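Local structure of type III secretion T3S chaperone (Chlamydia trachomatis, 3K29) at residues E37-R42 and N95-N100; N51-K56 and V82-L87. The protein is a putative YscO homologue that probably serves as a chaperone-like component of the type III secretion apparatus and may self-associate. All blocks are in the same frame, centred on the assembly; numbering follows the deposited sequence. Where two conformers were deposited one is given.

Contact 1: residues E37-R42 and N95-N100; sequences EKLRER and NKQKEN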
loop_
_atom_site.group_PDB
_atom_site.type_symbol
_atom_site.label_atom_id
_atom_site.label_comp_id
_atom_site.label_asym_id
_atom_site.label_seq_id
_atom_site.Cartn_x
_atom_site.Cartn_y
_atom_site.Cartn_z
ATOM N N GLU A 37 3.828 2.204 15.631
ATOM C CA GLU A 37 4.829 2.496 16.637
ATOM C C GLU A 37 4.326 3.549 17.657
ATOM O O GLU A 37 4.577 3.410 18.861
ATOM C CB GLU A 37 6.114 2.959 15.940
ATOM C CG GLU A 37 7.396 2.654 16.695
ATOM C CD GLU A 37 7.561 3.518 17.941
ATOM O OE1 GLU A 37 7.030 4.657 17.929
ATOM O OE2 GLU A 37 8.211 3.065 18.928
ATOM N N LYS A 38 3.631 4.589 17.190
ATOM C CA LYS A 38 3.051 5.602 18.104
ATOM C C LYS A 38 1.955 4.988 18.924
ATOM O O LYS A 38 1.840 5.325 20.084
ATOM C CB LYS A 38 2.518 6.845 17.383
ATOM C CG LYS A 38 3.587 7.695 16.670
ATOM C CD LYS A 38 2.986 8.613 15.571
ATOM C CE LYS A 38 2.033 9.687 16.145
ATOM N NZ LYS A 38 1.198 10.324 15.076
ATOM N N LEU A 39 1.173 4.073 18.343
ATOM C CA LEU A 39 0.170 3.333 19.121
ATOM C C LEU A 39 0.801 2.533 20.267
ATOM O O LEU A 39 0.266 2.524 21.386
ATOM C CB LEU A 39 -0.701 2.409 18.250
ATOM C CG LEU A 39 -1.830 1.632 18.964
ATOM C CD1 LEU A 39 -2.793 2.562 19.672
ATOM C CD2 LEU A 39 -2.625 0.699 18.016
ATOM N N ARG A 40 1.914 1.857 19.981
ATOM C CA ARG A 40 2.635 1.114 21.008
ATOM C C ARG A 40 3.151 2.019 22.131
ATOM O O ARG A 40 3.050 1.654 23.300
ATOM C CB ARG A 40 3.742 0.243 20.395
ATOM C CG ARG A 40 3.207 -1.034 19.724
ATOM C CD ARG A 40 4.339 -2.032 19.312
ATOM N NE ARG A 40 5.314 -1.452 18.373
ATOM C CZ ARG A 40 5.188 -1.398 17.038
ATOM N NH1 ARG A 40 4.117 -1.885 16.423
ATOM N NH2 ARG A 40 6.147 -0.844 16.315
ATOM N N GLU A 41 3.677 3.195 21.790
ATOM C CA GLU A 41 4.081 4.170 22.801
ATOM C C GLU A 41 2.919 4.639 23.685
ATOM O O GLU A 41 3.063 4.685 24.911
ATOM C CB GLU A 41 4.732 5.379 22.164
ATOM C CG GLU A 41 6.216 5.244 22.022
ATOM C CD GLU A 41 6.930 6.585 22.000
ATOM O OE1 GLU A 41 6.881 7.297 20.958
ATOM O OE2 GLU A 41 7.571 6.912 23.028
ATOM N N ARG A 42 1.774 4.965 23.061
ATOM C CA ARG A 42 0.564 5.318 23.821
ATOM C C ARG A 42 0.132 4.208 24.738
ATOM O O ARG A 42 -0.212 4.442 25.874
ATOM C CB ARG A 42 -0.592 5.715 22.902
ATOM C CG ARG A 42 -0.244 6.862 21.942
ATOM C CD ARG A 42 -0.323 8.251 22.554
ATOM N NE ARG A 42 0.404 8.412 23.804
ATOM C CZ ARG A 42 1.714 8.659 23.916
ATOM N NH1 ARG A 42 2.470 8.755 22.822
ATOM N NH2 ARG A 42 2.266 8.785 25.143
ATOM N N ASN A 95 -7.028 5.686 22.216
ATOM C CA ASN A 95 -8.088 5.664 21.227
ATOM C C ASN A 95 -7.940 6.666 20.063
ATOM O O ASN A 95 -8.280 6.338 18.925
ATOM C CB ASN A 95 -9.434 5.813 21.889
ATOM C CG ASN A 95 -9.791 4.612 22.736
ATOM O OD1 ASN A 95 -9.270 3.506 22.540
ATOM N ND2 ASN A 95 -10.702 4.824 23.688
ATOM N N LYS A 96 -7.442 7.864 20.349
ATOM C CA LYS A 96 -7.025 8.800 19.287
ATOM C C LYS A 96 -5.985 8.162 18.362
ATOM O O LYS A 96 -6.106 8.212 17.124
ATOM C CB LYS A 96 -6.377 10.038 19.903
ATOM C CG LYS A 96 -7.274 11.250 20.019
ATOM C CD LYS A 96 -8.579 10.912 20.654
ATOM C CE LYS A 96 -9.548 12.090 20.516
ATOM N NZ LYS A 96 -10.173 12.307 21.860
ATOM N N GLN A 97 -4.948 7.577 18.957
ATOM C CA GLN A 97 -3.886 7.025 18.138
ATOM C C GLN A 97 -4.385 5.870 17.264
ATOM O O GLN A 97 -3.953 5.711 16.114
ATOM C CB GLN A 97 -2.662 6.620 18.993
ATOM C CG GLN A 97 -1.401 6.219 18.212
ATOM C CD GLN A 97 -1.088 7.127 17.041
ATOM O OE1 GLN A 97 -1.282 8.352 17.087
ATOM N NE2 GLN A 97 -0.553 6.521 15.967
ATOM N N LYS A 98 -5.311 5.090 17.799
ATOM C CA LYS A 98 -5.998 4.064 17.026
ATOM C C LYS A 98 -6.601 4.617 15.773
ATOM O O LYS A 98 -6.552 3.953 14.739
ATOM C CB LYS A 98 -7.043 3.296 17.855
ATOM C CG LYS A 98 -6.313 2.349 18.823
ATOM C CD LYS A 98 -7.162 1.325 19.520
ATOM C CE LYS A 98 -6.178 0.478 20.311
ATOM N NZ LYS A 98 -6.708 -0.843 20.763
ATOM N N GLU A 99 -7.153 5.823 15.865
ATOM C CA GLU A 99 -7.778 6.462 14.719
ATOM C C GLU A 99 -6.749 6.806 13.618
ATOM O O GLU A 99 -7.037 6.700 12.428
ATOM C CB GLU A 99 -8.515 7.737 15.129
ATOM C CG GLU A 99 -9.718 7.584 16.033
ATOM C CD GLU A 99 -10.368 8.937 16.289
ATOM O OE1 GLU A 99 -11.114 9.422 15.429
ATOM O OE2 GLU A 99 -10.114 9.551 17.335
ATOM N N ASN A 100 -5.565 7.240 14.040
ATOM C CA ASN A 100 -4.432 7.433 13.140
ATOM C C ASN A 100 -3.998 6.142 12.487
ATOM O O ASN A 100 -3.687 6.133 11.280
ATOM C CB ASN A 100 -3.243 8.093 13.850
ATOM C CG ASN A 100 -3.531 9.508 14.259
ATOM O OD1 ASN A 100 -4.331 10.199 13.639
ATOM N ND2 ASN A 100 -2.887 9.953 15.316
#
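Gln-97 is the side chain around which the helical segments 37-42 and 95-100 close, running antiparallel at 171° with axes 9.1 Å apart. Its CG, anti to the backbone N, lies against the opposing backbone, 3.4 Å from the CA of Leu-39. A bend at chi2 (43°) then turns the amide toward Lys-38, whose CB meets Gln-97 NE2 at 3.4 Å. Nearer its root, Gln-97 CB meets Arg-42 CG at 3.8 Å, the two side chains set roughly perpendicular.

The buried amide has partners at both ends. Asn-100 ND2 donates to Gln-97 OE1 over 2.9 Å, nearly straight at 165° but approaching from above the carbonyl plane, while NE2 bonds to Glu-35 OE1. Within its own helix Lys-38 NZ forms a salt bridge with that same Glu-35 oxygen.

The margins are looser. Lys-38 NZ stays 4.1 Å from Asn-100 ND2. Solvent-exposed Lys-98 lays its extended aliphatic part obliquely over Leu-39, CG 3.6 Å from Leu-39 CD1, but its NZ has a long, weak ion pair with Glu-43. Leu-39 also touches Val-101 and Arg-42 touches Val-94, which carries the seam along helix 70-160 in both directions as it pairs with helix 8-66 in an antiparallel helical hairpin.

Contact 2: residues N51-K56 and V82-L87; sequences NHYMQK and VVAIQL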
loop_
_atom_site.group_PDB
_atom_site.type_symbol
_atom_site.label_atom_id
_atom_site.label_comp_id
_atom_site.label_asym_id
_atom_site.label_seq_id
_atom_site.Cartn_x
_atom_site.Cartn_y
_atom_site.Cartn_z
ATOM N N ASN A 51 -0.861 0.250 35.672
ATOM C CA ASN A 51 -0.164 -0.512 36.702
ATOM C C ASN A 51 -0.078 0.234 38.021
ATOM O O ASN A 51 -0.216 -0.359 39.081
ATOM C CB ASN A 51 1.191 -1.013 36.176
ATOM C CG ASN A 51 1.009 -2.126 35.157
ATOM O OD1 ASN A 51 0.159 -2.998 35.339
ATOM N ND2 ASN A 51 1.767 -2.089 34.077
ATOM N N HIS A 52 0.127 1.542 37.940
ATOM C CA HIS A 52 0.188 2.364 39.114
ATOM C C HIS A 52 -1.149 2.271 39.841
ATOM O O HIS A 52 -1.222 2.239 41.091
ATOM C CB HIS A 52 0.602 3.814 38.675
ATOM C CG HIS A 52 0.665 4.796 39.803
ATOM N ND1 HIS A 52 1.259 4.507 41.015
ATOM C CD2 HIS A 52 0.223 6.071 39.905
ATOM C CE1 HIS A 52 1.172 5.553 41.819
ATOM N NE2 HIS A 52 0.554 6.520 41.162
ATOM N N TYR A 53 -2.231 2.170 39.063
ATOM C CA TYR A 53 -3.603 2.176 39.622
ATOM C C TYR A 53 -3.795 0.861 40.343
ATOM O O TYR A 53 -4.241 0.792 41.494
ATOM C CB TYR A 53 -4.587 2.335 38.455
ATOM C CG TYR A 53 -6.050 2.449 38.772
ATOM C CD1 TYR A 53 -6.537 3.393 39.678
ATOM C CD2 TYR A 53 -6.966 1.702 38.055
ATOM C CE1 TYR A 53 -7.920 3.516 39.904
ATOM C CE2 TYR A 53 -8.319 1.787 38.278
ATOM C CZ TYR A 53 -8.792 2.685 39.212
ATOM O OH TYR A 53 -10.145 2.741 39.399
HETATM N N MSE A 54 -3.411 -0.194 39.652
HETATM C CA MSE A 54 -3.478 -1.544 40.217
HETATM C C MSE A 54 -2.666 -1.655 41.515
HETATM O O MSE A 54 -3.148 -2.165 42.502
HETATM C CB MSE A 54 -3.086 -2.575 39.147
HETATM C CG MSE A 54 -4.083 -2.604 37.995
HETATM SE SE MSE A 54 -4.053 -4.060 36.657
HETATM C CE MSE A 54 -5.430 -5.192 37.456
ATOM N N GLN A 55 -1.433 -1.154 41.518
ATOM C CA GLN A 55 -0.606 -1.143 42.757
ATOM C C GLN A 55 -1.314 -0.449 43.906
ATOM O O GLN A 55 -1.285 -0.957 45.015
ATOM C CB GLN A 55 0.703 -0.370 42.563
ATOM C CG GLN A 55 1.806 -1.118 41.836
ATOM C CD GLN A 55 2.971 -0.190 41.309
ATOM O OE1 GLN A 55 3.663 -0.570 40.369
ATOM N NE2 GLN A 55 3.174 1.005 41.916
ATOM N N LYS A 56 -1.916 0.738 43.653
ATOM C CA LYS A 56 -2.652 1.485 44.687
ATOM C C LYS A 56 -3.848 0.670 45.208
ATOM O O LYS A 56 -4.110 0.625 46.412
ATOM C CB LYS A 56 -3.201 2.853 44.153
ATOM C CG LYS A 56 -2.114 3.904 43.636
ATOM C CD LYS A 56 -0.858 3.850 44.461
ATOM C CE LYS A 56 -0.950 4.795 45.652
ATOM N NZ LYS A 56 0.005 4.386 46.703
ATOM N N VAL A 82 -8.036 9.842 41.858
ATOM C CA VAL A 82 -7.166 10.681 41.031
ATOM C C VAL A 82 -6.512 9.865 39.928
ATOM O O VAL A 82 -6.528 10.256 38.764
ATOM C CB VAL A 82 -6.084 11.427 41.886
ATOM C CG1 VAL A 82 -5.016 12.086 41.052
ATOM C CG2 VAL A 82 -6.755 12.488 42.787
ATOM N N VAL A 83 -5.995 8.693 40.299
ATOM C CA VAL A 83 -5.297 7.846 39.337
ATOM C C VAL A 83 -6.275 7.308 38.299
ATOM O O VAL A 83 -5.914 7.164 37.145
ATOM C CB VAL A 83 -4.518 6.682 40.055
ATOM C CG1 VAL A 83 -3.711 5.897 39.041
ATOM C CG2 VAL A 83 -3.565 7.284 41.048
ATOM N N ALA A 84 -7.487 6.957 38.723
ATOM C CA ALA A 84 -8.518 6.455 37.831
ATOM C C ALA A 84 -8.798 7.420 36.664
ATOM O O ALA A 84 -8.988 7.004 35.523
ATOM C CB ALA A 84 -9.743 6.209 38.583
ATOM N N ILE A 85 -8.814 8.719 36.951
ATOM C CA ILE A 85 -9.027 9.745 35.921
ATOM C C ILE A 85 -7.767 9.837 35.050
ATOM O O ILE A 85 -7.872 9.962 33.855
ATOM C CB ILE A 85 -9.371 11.125 36.579
ATOM C CG1 ILE A 85 -10.707 11.044 37.315
ATOM C CG2 ILE A 85 -9.400 12.321 35.531
ATOM C CD1 ILE A 85 -10.956 12.248 38.252
ATOM N N GLN A 86 -6.579 9.760 35.626
ATOM C CA GLN A 86 -5.407 9.744 34.769
ATOM C C GLN A 86 -5.487 8.574 33.799
ATOM O O GLN A 86 -5.091 8.711 32.621
ATOM C CB GLN A 86 -4.106 9.596 35.534
ATOM C CG GLN A 86 -3.865 10.601 36.621
ATOM C CD GLN A 86 -2.596 10.258 37.417
ATOM O OE1 GLN A 86 -1.556 9.929 36.813
ATOM N NE2 GLN A 86 -2.673 10.313 38.745
ATOM N N LEU A 87 -5.919 7.407 34.304
ATOM C CA LEU A 87 -6.053 6.233 33.452
ATOM C C LEU A 87 -7.064 6.468 32.298
ATOM O O LEU A 87 -6.729 6.168 31.144
ATOM C CB LEU A 87 -6.425 4.967 34.267
ATOM C CG LEU A 87 -6.620 3.694 33.442
ATOM C CD1 LEU A 87 -5.249 3.428 32.584
ATOM C CD2 LEU A 87 -6.949 2.496 34.383
#
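A tyrosine laid across a low point of the opposite helix gives the pairing of 51-56 with 82-87 its shape. The two segments run antiparallel at 157°, their axes 9.5 Å apart, and the CA atoms of Tyr-53 and Val-83 are the nearest pair. With CG anti to the backbone N (chi1 -177°), Tyr-53 sends its ring over Ala-84, a shallow place where the small methyl side chain lets the bulky ring settle close to the backbone: CE1 lies 3.5 Å from Ala-84 CB and 3.6 Å from Ala-84 CA. The hydroxyl end reaches past the same methyl, with OH 3.6 Å from Ala-84 CB.

Val-83 is the answering bump, entering the hollow on 51-56 between His-52 and Tyr-53, with Lys-56 loosely at its border. The valine and tyrosine side chains run alongside each other head to tail, and Val-83 CG1 presses at the root of the tyrosine, 3.7 Å from Tyr-53 CB. The imidazole of His-52 stands across the valine and meets both its methyls; His-52 CD2 is 4.0 Å from Val-83 CG1. Farther along, Leu-87 sets CD2 beside the other flank of the phenol ring, 3.8 Å from Tyr-53 CD2. Ile-80 adds a further contact to Tyr-53 from helix 70-160.

Lys-56 lends mainly its aliphatic part: its CG sits above one face of the His-52 ring, toward its rim. Cohesion between these two segments thus comes from apolar contact and shape, and the lysine ammonium, Lys-56 NZ, bonds Gln-59 on its own helix.

Overall arrangement
Both contacts join the same two elements, helix 8-66 and helix 70-160, which fold back on each other as an antiparallel hairpin. Helix 70-160 is much the longer and outlasts its partner, so the pairing covers only part of it. Along the chain the order is 37-42, 51-56, 82-87, 95-100: contact 2 closes a shorter loop within that of contact 1, nearer the turn. Their centres are 20 Å apart; the nearest atoms, about 8 Å apart, do not touch. Both belong to the YscO-like fold and lie on the turn side of the chain's middle. The interface is thus a string of small, separate contacts along two helices, consistent with an elongated rod.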